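Local coordinates for nitrite oxidoreductase subunit A (Kuenenia stuttgartiensis, PDB 7B04), which is a large subunit of the molybdopterin oxidoreductase family, similar to NarG, that binds an iron/sulfur cluster in a structure that also contains a molybdenum atom, at residues B[834-839]-B[1070-1075]; B[247-252]-B[752-757]. All coordinates share one frame; numbering follows the deposited sequence.

Two separate packing contacts of one chain are described. Interaction 2 comes first in sequence: both of its segments, 247-252 on helix 238-254 and 752-757 on helix 753-757, precede interaction 1, where the start of helix 835-840 meets the loop leading into strand 1075-1076. The two therefore lie in series. Their centres are 38 Å apart and their nearest atoms about 23 Å, so neither touches the other, and they have no helix or strand in common. Interaction 2 joins two helical segments 500 residues apart at their closest ends, interaction 1 a helix start and a loop segment 231 apart; each fastens distant parts of the chain together at its own place.

Interaction 1: B[834-839]-B[1070-1075]; sequences EPEIIE and LDSLFH
Glu-836 and Ser-1072 provide the polar part of this contact: OG of Ser-1072 gives a weak hydrogen bond to OE1 of Glu-836, 2.9 Å away. The bend at chi2 of Glu-836 (89°) turns CD out of the extended path from CA, and the carboxylate meets the hydroxyl with OE1 nearer than OE2. Further toward the helix start, Glu-834 brings aliphatic carbon to the same serine, its CG 3.3 Å from the backbone O of Ser-1072. The apolar part is made by Ile-837 and Leu-1070, whose side chains cross at about a right angle; CD1 of Ile-837 meets CD1 of Leu-1070 at 3.8 Å. The other branch of the leucine, CD2, lies 3.9 Å from CB of Glu-836, so the two methyls address successive helix residues. Glu-834 occupies the N-cap position of helix 835-840, and the contact thus packs the first turn of a helix against a loop. Phe-282 of helix 280-283 touches both Ile-837 and Leu-1070, extending the apolar patch. On the loop side, Asp-1071 is hydrogen-bonded through OD1 to Thr-640 OG1 and through OD2 to the backbone N of Lys-639.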
loop_
_atom_site.group_PDB
_atom_site.type_symbol
_atom_site.label_atom_id
_atom_site.label_comp_id
_atom_site.label_asym_id
_atom_site.label_seq_id
_atom_site.Cartn_x
_atom_site.Cartn_y
_atom_site.Cartn_z
ATOM N N GLU B 834 30.597 -14.391 26.178
ATOM C CA GLU B 834 30.151 -15.779 26.178
ATOM C C GLU B 834 31.078 -16.632 25.311
ATOM O O GLU B 834 31.566 -16.160 24.276
ATOM C CB GLU B 834 28.708 -15.878 25.677
ATOM C CG GLU B 834 27.672 -15.399 26.689
ATOM C CD GLU B 834 27.486 -13.891 26.672
ATOM O OE1 GLU B 834 28.083 -13.224 25.803
ATOM O OE2 GLU B 834 26.741 -13.372 27.533
ATOM N N PRO B 835 31.347 -17.886 25.704
ATOM C CA PRO B 835 32.380 -18.673 25.000
ATOM C C PRO B 835 32.142 -18.841 23.508
ATOM O O PRO B 835 33.093 -18.719 22.725
ATOM C CB PRO B 835 32.341 -20.024 25.731
ATOM C CG PRO B 835 31.770 -19.715 27.075
ATOM C CD PRO B 835 30.769 -18.624 26.839
ATOM N N GLU B 836 30.906 -19.120 23.089
ATOM C CA GLU B 836 30.646 -19.319 21.666
ATOM C C GLU B 836 30.910 -18.044 20.875
ATOM O O GLU B 836 31.401 -18.098 19.741
ATOM C CB GLU B 836 29.208 -19.788 21.452
ATOM C CG GLU B 836 28.859 -21.091 22.149
ATOM C CD GLU B 836 28.339 -20.877 23.558
ATOM O OE1 GLU B 836 28.233 -19.707 23.982
ATOM O OE2 GLU B 836 28.033 -21.878 24.238
ATOM N N ILE B 837 30.607 -16.887 21.465
ATOM C CA ILE B 837 30.784 -15.619 20.766
ATOM C C ILE B 837 32.261 -15.336 20.520
ATOM O O ILE B 837 32.641 -14.832 19.456
ATOM C CB ILE B 837 30.102 -14.487 21.556
ATOM C CG1 ILE B 837 28.599 -14.753 21.662
ATOM C CG2 ILE B 837 30.355 -13.143 20.901
ATOM C CD1 ILE B 837 27.882 -13.836 22.621
ATOM N N ILE B 838 33.118 -15.655 21.492
ATOM C CA ILE B 838 34.551 -15.436 21.311
ATOM C C ILE B 838 35.120 -16.419 20.296
ATOM O O ILE B 838 35.991 -16.065 19.491
ATOM C CB ILE B 838 35.278 -15.531 22.665
ATOM C CG1 ILE B 838 34.761 -14.459 23.624
ATOM C CG2 ILE B 838 36.782 -15.396 22.479
ATOM C CD1 ILE B 838 35.239 -14.636 25.049
ATOM N N GLU B 839 34.638 -17.665 20.309
ATOM C CA GLU B 839 35.065 -18.633 19.304
ATOM C C GLU B 839 34.647 -18.209 17.903
ATOM O O GLU B 839 35.339 -18.518 16.926
ATOM C CB GLU B 839 34.499 -20.016 19.630
ATOM C CG GLU B 839 35.002 -21.126 18.717
ATOM C CD GLU B 839 34.397 -22.476 19.050
ATOM O OE1 GLU B 839 33.533 -22.537 19.951
ATOM O OE2 GLU B 839 34.782 -23.478 18.410
ATOM N N LEU B 1070 22.529 -19.743 20.536
ATOM C CA LEU B 1070 23.346 -19.871 21.734
ATOM C C LEU B 1070 22.572 -20.532 22.868
ATOM O O LEU B 1070 21.346 -20.426 22.963
ATOM C CB LEU B 1070 23.827 -18.499 22.209
ATOM C CG LEU B 1070 24.630 -17.613 21.261
ATOM C CD1 LEU B 1070 25.230 -16.448 22.028
ATOM C CD2 LEU B 1070 25.713 -18.414 20.568
ATOM N N ASP B 1071 23.312 -21.227 23.732
ATOM C CA ASP B 1071 22.757 -21.835 24.933
ATOM C C ASP B 1071 23.060 -21.036 26.196
ATOM O O ASP B 1071 22.494 -21.343 27.251
ATOM C CB ASP B 1071 23.292 -23.263 25.104
ATOM C CG ASP B 1071 22.687 -24.238 24.116
ATOM O OD1 ASP B 1071 21.532 -24.021 23.692
ATOM O OD2 ASP B 1071 23.365 -25.227 23.771
ATOM N N SER B 1072 23.936 -20.031 26.118
ATOM C CA SER B 1072 24.430 -19.315 27.291
ATOM C C SER B 1072 24.173 -17.812 27.210
ATOM O O SER B 1072 24.978 -17.014 27.695
ATOM C CB SER B 1072 25.920 -19.589 27.486
ATOM O OG SER B 1072 26.673 -19.106 26.386
ATOM N N LEU B 1073 23.060 -17.406 26.601
ATOM C CA LEU B 1073 22.717 -15.989 26.434
ATOM C C LEU B 1073 21.709 -15.570 27.503
ATOM O O LEU B 1073 20.499 -15.730 27.339
ATOM C CB LEU B 1073 22.191 -15.699 25.034
ATOM C CG LEU B 1073 21.979 -14.194 24.841
ATOM C CD1 LEU B 1073 23.289 -13.437 25.042
ATOM C CD2 LEU B 1073 21.374 -13.875 23.486
ATOM N N PHE B 1074 22.222 -15.047 28.616
ATOM C CA PHE B 1074 21.386 -14.551 29.707
ATOM C C PHE B 1074 20.553 -13.337 29.300
ATOM O O PHE B 1074 20.996 -12.196 29.463
ATOM C CB PHE B 1074 22.268 -14.189 30.904
ATOM C CG PHE B 1074 21.509 -13.627 32.073
ATOM C CD1 PHE B 1074 20.712 -14.442 32.855
ATOM C CD2 PHE B 1074 21.603 -12.281 32.394
ATOM C CE1 PHE B 1074 20.016 -13.926 33.931
ATOM C CE2 PHE B 1074 20.908 -11.759 33.465
ATOM C CZ PHE B 1074 20.115 -12.582 34.236
ATOM N N HIS B 1075 19.376 -13.563 28.724
ATOM C CA HIS B 1075 18.429 -12.497 28.401
ATOM C C HIS B 1075 17.101 -12.725 29.128
ATOM O O HIS B 1075 16.912 -13.717 29.839
ATOM C CB HIS B 1075 18.226 -12.367 26.890
ATOM C CG HIS B 1075 17.779 -13.630 26.231
ATOM N ND1 HIS B 1075 18.629 -14.690 26.007
ATOM C CD2 HIS B 1075 16.575 -13.999 25.736
ATOM C CE1 HIS B 1075 17.966 -15.661 25.408
ATOM N NE2 HIS B 1075 16.716 -15.268 25.232
#

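Interaction 2: B[247-252]-B[752-757]; sequences AIVDAH and KRFEDN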
loop_
_atom_site.group_PDB
_atom_site.type_symbol
_atom_site.label_atom_id
_atom_site.label_comp_id
_atom_site.label_asym_id
_atom_site.label_seq_id
_atom_site.Cartn_x
_atom_site.Cartn_y
_atom_site.Cartn_z
ATOM N N ALA B 247 -0.909 -33.222 24.173
ATOM C CA ALA B 247 -0.340 -34.093 25.193
ATOM C C ALA B 247 -1.285 -35.237 25.535
ATOM O O ALA B 247 -0.831 -36.342 25.849
ATOM C CB ALA B 247 0.002 -33.285 26.445
ATOM N N ILE B 248 -2.599 -34.989 25.488
ATOM C CA ILE B 248 -3.566 -36.060 25.723
ATOM C C ILE B 248 -3.423 -37.148 24.668
ATOM O O ILE B 248 -3.435 -38.345 24.979
ATOM C CB ILE B 248 -5.001 -35.504 25.749
ATOM C CG1 ILE B 248 -5.155 -34.423 26.816
ATOM C CG2 ILE B 248 -5.995 -36.625 26.006
ATOM C CD1 ILE B 248 -6.501 -33.725 26.759
ATOM N N VAL B 249 -3.298 -36.750 23.399
ATOM C CA VAL B 249 -3.141 -37.730 22.328
ATOM C C VAL B 249 -1.868 -38.537 22.536
ATOM O O VAL B 249 -1.828 -39.745 22.272
ATOM C CB VAL B 249 -3.153 -37.039 20.952
ATOM C CG1 VAL B 249 -3.505 -38.037 19.859
ATOM C CG2 VAL B 249 -4.126 -35.874 20.947
ATOM N N ASP B 250 -0.809 -37.882 23.016
ATOM C CA ASP B 250 0.421 -38.597 23.336
ATOM C C ASP B 250 0.188 -39.605 24.454
ATOM O O ASP B 250 0.740 -40.711 24.427
ATOM C CB ASP B 250 1.515 -37.603 23.722
ATOM C CG ASP B 250 2.864 -38.263 23.903
ATOM O OD1 ASP B 250 3.480 -38.646 22.885
ATOM O OD2 ASP B 250 3.312 -38.397 25.061
ATOM N N ALA B 251 -0.622 -39.235 25.448
ATOM C CA ALA B 251 -0.976 -40.176 26.507
ATOM C C ALA B 251 -1.715 -41.385 25.946
ATOM O O ALA B 251 -1.504 -42.515 26.399
ATOM C CB ALA B 251 -1.817 -39.475 27.573
ATOM N N HIS B 252 -2.594 -41.166 24.966
ATOM C CA HIS B 252 -3.295 -42.285 24.344
ATOM C C HIS B 252 -2.357 -43.105 23.467
ATOM O O HIS B 252 -2.467 -44.336 23.408
ATOM C CB HIS B 252 -4.481 -41.775 23.526
ATOM C CG HIS B 252 -5.651 -41.347 24.356
ATOM N ND1 HIS B 252 -6.537 -42.245 24.913
ATOM C CD2 HIS B 252 -6.083 -40.117 24.723
ATOM C CE1 HIS B 252 -7.462 -41.587 25.587
ATOM N NE2 HIS B 252 -7.210 -40.294 25.488
ATOM N N LYS B 752 -13.072 -36.773 27.263
ATOM C CA LYS B 752 -13.817 -35.545 27.505
ATOM C C LYS B 752 -12.890 -34.370 27.775
ATOM O O LYS B 752 -13.268 -33.220 27.524
ATOM C CB LYS B 752 -14.786 -35.732 28.677
ATOM N N ARG B 753 -11.719 -34.635 28.362
ATOM C CA ARG B 753 -10.730 -33.596 28.638
ATOM C C ARG B 753 -10.380 -32.733 27.425
ATOM O O ARG B 753 -9.835 -31.639 27.607
ATOM C CB ARG B 753 -9.449 -34.238 29.174
ATOM C CG ARG B 753 -9.639 -35.001 30.470
ATOM C CD ARG B 753 -8.388 -35.772 30.858
ATOM N NE ARG B 753 -8.067 -36.842 29.917
ATOM C CZ ARG B 753 -7.083 -37.717 30.096
ATOM N NH1 ARG B 753 -6.329 -37.653 31.184
ATOM N NH2 ARG B 753 -6.857 -38.660 29.193
ATOM N N PHE B 754 -10.677 -33.175 26.201
ATOM C CA PHE B 754 -10.446 -32.311 25.045
ATOM C C PHE B 754 -11.417 -31.141 25.025
ATOM O O PHE B 754 -11.011 -29.985 24.852
ATOM C CB PHE B 754 -10.546 -33.110 23.745
ATOM C CG PHE B 754 -9.297 -33.867 23.399
ATOM C CD1 PHE B 754 -8.218 -33.227 22.810
ATOM C CD2 PHE B 754 -9.206 -35.221 23.659
ATOM C CE1 PHE B 754 -7.071 -33.928 22.492
ATOM C CE2 PHE B 754 -8.067 -35.927 23.338
ATOM C CZ PHE B 754 -6.998 -35.279 22.758
ATOM N N GLU B 755 -12.708 -31.421 25.199
ATOM C CA GLU B 755 -13.699 -30.354 25.187
ATOM C C GLU B 755 -13.593 -29.457 26.414
ATOM O O GLU B 755 -14.031 -28.303 26.360
ATOM C CB GLU B 755 -15.100 -30.951 25.053
ATOM C CG GLU B 755 -15.560 -31.028 23.602
ATOM C CD GLU B 755 -16.987 -31.509 23.443
ATOM O OE1 GLU B 755 -17.314 -32.599 23.958
ATOM O OE2 GLU B 755 -17.782 -30.796 22.795
ATOM N N ASP B 756 -13.034 -29.962 27.517
ATOM C CA ASP B 756 -12.851 -29.129 28.703
ATOM C C ASP B 756 -11.859 -28.004 28.438
ATOM O O ASP B 756 -12.043 -26.880 28.922
ATOM C CB ASP B 756 -12.402 -29.985 29.885
ATOM C CG ASP B 756 -13.425 -31.039 30.259
ATOM O OD1 ASP B 756 -14.596 -30.900 29.846
ATOM O OD2 ASP B 756 -13.062 -32.001 30.971
ATOM N N ASN B 757 -10.798 -28.286 27.679
ATOM C CA ASN B 757 -9.814 -27.259 27.362
ATOM C C ASN B 757 -10.384 -26.196 26.432
ATOM O O ASN B 757 -9.811 -25.106 26.331
ATOM C CB ASN B 757 -8.566 -27.895 26.747
ATOM C CG ASN B 757 -7.540 -28.292 27.791
ATOM O OD1 ASN B 757 -6.720 -27.478 28.218
ATOM N ND2 ASN B 757 -7.588 -29.549 28.218
#
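With CG1 of Ile-248 anti to the carbonyl carbon (chi1 -58°) and CD1 anti to CA, the isoleucine reaches toward Phe-754 tip to tip. Its CD1 lies over the centre of the phenyl ring, 4.1 Å from the centroid and almost on the ring normal, a CH-pi contact. The second branch, CG2, approaches the ring atom CE2 of Phe-754 at 3.4 Å. Val-249 comes from another direction: its side chain crosses that of Phe-754 at about a right angle, and CG2 of Val-249 sits at the ring edge, in plane, 3.4 Å from CZ of Phe-754. Face and edge of one aromatic ring are thereby met by consecutive residues of helix 238-254. The helix segments run antiparallel, at 172° between their N-to-C directions, with an axis separation of 11.6 Å that is bridged by side chains. Leu-745 and Leu-749 of helix 734-749 touch Phe-754 and Val-249 respectively, bringing a third helix to this packing. On the same side of the ring as Ile-248 CD1, and farther from its plane, CB of Arg-753 lies 3.8 Å from that CD1. The guanidinium plane stands 86° from the His-252 ring, without a hydrogen bond between them; Asp-751 instead serves both, its OD2 forming a salt bridge with NE of Arg-753 and its OD1 a hydrogen bond with NE2 of His-252.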